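Probable zinc protease (Pseudomonas aeruginosa, PDB 4NNZ) forms one subunit of a heterodimeric M16-family zinc protease and probably takes part in peptide-bond hydrolysis. Local coordinates at residues L116-D119 / Q120-E124; I163-M166 / A167-Q170. All blocks are in the same frame, centred on the assembly; numbering follows the deposited sequence.

Contact 1 (L116-D119 / Q120-E124); sequences LPVD and QFKSE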
# COMPACT_ATOMS: atom_id res chain seq x y z
N LEU A 116 -3.46 27.76 -10.56
CA LEU A 116 -4.56 27.01 -10.06
C LEU A 116 -5.13 27.75 -8.91
O LEU A 116 -4.60 27.75 -7.84
CB LEU A 116 -4.07 25.64 -9.61
CG LEU A 116 -5.01 24.71 -8.88
CD1 LEU A 116 -6.29 24.52 -9.65
CD2 LEU A 116 -4.29 23.39 -8.73
N PRO A 117 -6.27 28.35 -9.15
CA PRO A 117 -6.98 29.13 -8.16
C PRO A 117 -7.70 28.30 -7.15
O PRO A 117 -8.23 27.27 -7.46
CB PRO A 117 -8.00 29.87 -9.00
CG PRO A 117 -7.34 30.03 -10.30
CD PRO A 117 -6.49 28.83 -10.51
N VAL A 118 -7.80 28.82 -5.96
CA VAL A 118 -8.45 28.15 -4.88
C VAL A 118 -9.88 27.89 -5.29
O VAL A 118 -10.50 26.93 -4.90
CB VAL A 118 -8.47 29.07 -3.68
CG1 VAL A 118 -9.03 30.41 -4.11
CG2 VAL A 118 -9.31 28.50 -2.56
N ASP A 119 -10.42 28.84 -6.01
CA ASP A 119 -11.78 28.78 -6.47
C ASP A 119 -11.98 27.67 -7.47
O ASP A 119 -12.97 26.97 -7.46
CB ASP A 119 -12.18 30.14 -7.00
CG ASP A 119 -11.55 31.31 -6.20
OD1 ASP A 119 -10.32 31.53 -6.32
OD2 ASP A 119 -12.27 32.02 -5.46
N GLN A 120 -11.03 27.51 -8.36
CA GLN A 120 -11.09 26.45 -9.32
C GLN A 120 -11.00 25.13 -8.60
O GLN A 120 -11.69 24.20 -8.93
CB GLN A 120 -9.94 26.60 -10.31
CG GLN A 120 -10.02 25.74 -11.55
CD GLN A 120 -8.75 25.79 -12.38
OE1 GLN A 120 -8.20 26.84 -12.66
NE2 GLN A 120 -8.28 24.62 -12.78
N PHE A 121 -10.11 25.06 -7.64
CA PHE A 121 -9.80 23.80 -7.03
C PHE A 121 -11.01 23.26 -6.35
O PHE A 121 -11.36 22.13 -6.51
CB PHE A 121 -8.68 23.98 -6.02
CG PHE A 121 -8.45 22.78 -5.17
CD1 PHE A 121 -7.86 21.69 -5.70
CD2 PHE A 121 -8.85 22.75 -3.88
CE1 PHE A 121 -7.66 20.58 -4.95
CE2 PHE A 121 -8.66 21.63 -3.12
CZ PHE A 121 -8.06 20.55 -3.66
N LYS A 122 -11.69 24.10 -5.61
CA LYS A 122 -12.80 23.66 -4.83
C LYS A 122 -13.87 23.06 -5.68
O LYS A 122 -14.51 22.13 -5.26
CB LYS A 122 -13.37 24.82 -4.07
CG LYS A 122 -13.05 24.79 -2.61
CD LYS A 122 -12.05 25.87 -2.25
CE LYS A 122 -11.67 25.81 -0.79
NZ LYS A 122 -12.43 26.79 0.03
N SER A 123 -14.12 23.61 -6.85
CA SER A 123 -15.04 22.98 -7.77
C SER A 123 -14.57 21.68 -8.38
O SER A 123 -15.33 20.75 -8.46
CB SER A 123 -15.50 23.95 -8.84
OG SER A 123 -14.71 23.84 -9.99
N GLU A 124 -13.34 21.62 -8.82
CA GLU A 124 -12.82 20.44 -9.48
C GLU A 124 -12.74 19.20 -8.63
O GLU A 124 -12.90 18.12 -9.12
CB GLU A 124 -11.49 20.73 -10.13
CG GLU A 124 -11.59 21.53 -11.40
CD GLU A 124 -12.40 20.87 -12.50
OE1 GLU A 124 -12.28 19.64 -12.70
OE2 GLU A 124 -13.16 21.58 -13.19
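Gln120 reaches back from the first turn of helix 118-137 to the two residues that lead into it, Leu116 and Pro117. Its chain runs extended, with CG swung opposite the backbone N (chi1 -168°), which carries the terminal amide past the proline ring. There Gln120 OE1 lies 3.4 Å from Pro117 CD, while Gln120 NE2 meets the Leu116 methyl CD1 at 3.7 Å, the two side chains crossing at about a right angle. The same methyl, Leu116 CD1, reaches Phe121 CB at 4.4 Å, a loose apolar touch. Pro117 holds the N-cap position, and the helical bonding starts there: Pro117 O accepts Phe121 N at 2.9 Å. One residue on, Lys122 N donates to Val118 O at 3.2 Å. Lys122 bends at chi2 and lies alongside Val118, pointing the same way, with Lys122 CD 3.8 Å from Val118 CG2. Gln120 O takes two donors, the backbone N of Glu124 and the hydroxyl of Ser123. This is the N-terminal turn of a long helix within the M16 peptidase domain. Met56 of helix 49-56 packs against Leu116, Phe121 and Glu124, and its carbonyl O receives a weak hydrogen bond from Gln120 NE2.

Contact 2 (I163-M166 / A167-Q170); sequences IGWM and ADLQ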
# COMPACT_ATOMS: atom_id res chain seq x y z
N ILE A 163 -7.22 6.81 -9.60
CA ILE A 163 -8.22 7.80 -9.27
C ILE A 163 -8.09 8.35 -7.87
O ILE A 163 -8.37 9.48 -7.64
CB ILE A 163 -9.66 7.33 -9.55
CG1 ILE A 163 -10.64 8.46 -9.31
CG2 ILE A 163 -10.05 6.22 -8.64
CD1 ILE A 163 -10.47 9.65 -10.21
N GLY A 164 -7.63 7.52 -6.96
CA GLY A 164 -7.47 7.83 -5.57
C GLY A 164 -8.55 7.24 -4.72
O GLY A 164 -9.62 7.07 -5.17
N TRP A 165 -8.25 6.88 -3.49
CA TRP A 165 -9.26 6.42 -2.57
C TRP A 165 -10.12 7.59 -2.11
O TRP A 165 -9.65 8.67 -1.98
CB TRP A 165 -8.63 5.72 -1.38
CG TRP A 165 -7.78 4.53 -1.67
CD1 TRP A 165 -6.46 4.44 -1.52
CD2 TRP A 165 -8.21 3.27 -2.11
NE1 TRP A 165 -6.02 3.22 -1.84
CE2 TRP A 165 -7.08 2.46 -2.21
CE3 TRP A 165 -9.44 2.73 -2.46
CZ2 TRP A 165 -7.14 1.18 -2.63
CZ3 TRP A 165 -9.49 1.46 -2.85
CH2 TRP A 165 -8.36 0.69 -2.95
N MET A 166 -11.38 7.35 -1.85
CA MET A 166 -12.29 8.42 -1.58
C MET A 166 -11.92 9.20 -0.36
O MET A 166 -12.08 10.39 -0.31
CB MET A 166 -13.71 7.92 -1.49
CG MET A 166 -14.72 9.04 -1.36
SD MET A 166 -14.89 10.08 -2.79
CE MET A 166 -16.03 9.07 -3.69
N ALA A 167 -11.41 8.50 0.62
CA ALA A 167 -10.99 9.12 1.82
C ALA A 167 -9.88 10.09 1.53
O ALA A 167 -9.81 11.12 2.13
CB ALA A 167 -10.53 8.08 2.79
N ASP A 168 -8.98 9.73 0.65
CA ASP A 168 -7.92 10.63 0.26
C ASP A 168 -8.40 11.84 -0.52
O ASP A 168 -7.99 12.92 -0.26
CB ASP A 168 -6.79 9.89 -0.46
CG ASP A 168 -6.26 8.74 0.33
OD1 ASP A 168 -6.59 8.61 1.48
OD2 ASP A 168 -5.53 7.92 -0.21
N LEU A 169 -9.28 11.65 -1.47
CA LEU A 169 -9.81 12.73 -2.24
C LEU A 169 -10.54 13.65 -1.33
O LEU A 169 -10.51 14.83 -1.48
CB LEU A 169 -10.74 12.21 -3.30
CG LEU A 169 -10.17 11.16 -4.24
CD1 LEU A 169 -11.24 10.51 -5.05
CD2 LEU A 169 -9.11 11.72 -5.14
N GLN A 170 -11.20 13.07 -0.36
CA GLN A 170 -11.96 13.81 0.62
C GLN A 170 -11.11 14.72 1.44
O GLN A 170 -11.60 15.69 1.90
CB GLN A 170 -12.73 12.88 1.51
CG GLN A 170 -14.12 12.63 1.01
CD GLN A 170 -14.76 11.43 1.64
OE1 GLN A 170 -14.13 10.67 2.35
NE2 GLN A 170 -16.02 11.25 1.37
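Leu169 folds its isobutyl group back over the carbonyls of Ile163, Gly164 and Trp165, where the loop turns into the short helix 166-171. This is a helix N-terminus with Trp165 at the N-cap position: Trp165 O accepts Leu169 N at 3.0 Å, almost in line with its C=O bond, and Gln170 N follows by donating to Met166 O at 2.8 Å. The leucine CG sits opposite its own carbonyl carbon (chi1 -55°), which directs the branch to the loop; Leu169 CD2 then touches Ile163 O at 3.4 Å and CD1 comes near Gly164 O. Gly164 takes a positive phi of 103° where the leucine reaches the loop.

Asp168 and the Trp165 side chain lie side by side, pointing the same way, with the carboxylate perpendicular to the indole. Asp168 OD2 approaches the ring edge in its plane, 3.8 Å from Trp165 CD1, but its stronger partner is Thr47 OG1, to which it is hydrogen-bonded and which also accepts a hydrogen bond from Trp165 N; OD1 forms a salt bridge with Arg171. The loop and helix are thereby tied to the segment around Thr47, while Arg132 of helix 118-137 donates a hydrogen bond from NH1 to Gly164 O and packs on Leu169. Trp165 also packs on Ala155 of the second subunit, another copy of this protein.

On the more exposed flank, Met166 turns at chi2 (68°) to bring SD within 4.3 Å of Leu169 CD1. Gln170 lies obliquely across the methionine, with Gln170 NE2 3.7 Å from Met166 CG.

Overall arrangement
From the N terminus, the chain passes helix 49-56 and strand 89-96 before contact 1 opens helix 118-137 at its first turn. That helix then leads through helix 140-152 and a loop to contact 2, which starts the short helix 166-171. Each contact closes one local turn at a helix start; they follow in series, neither nested nor crossing. The centres of contact 1 and contact 2 are about 17 Å apart, and the nearest atoms of contact 1 and contact 2 are about 7 Å apart, so the two do not touch. Helix 118-137 links them: its beginning, at contact 1, packs on helix 49-56, and Arg132 and Arg133, further along it, meet contact 2. Both lie on the same side of the chain's centre.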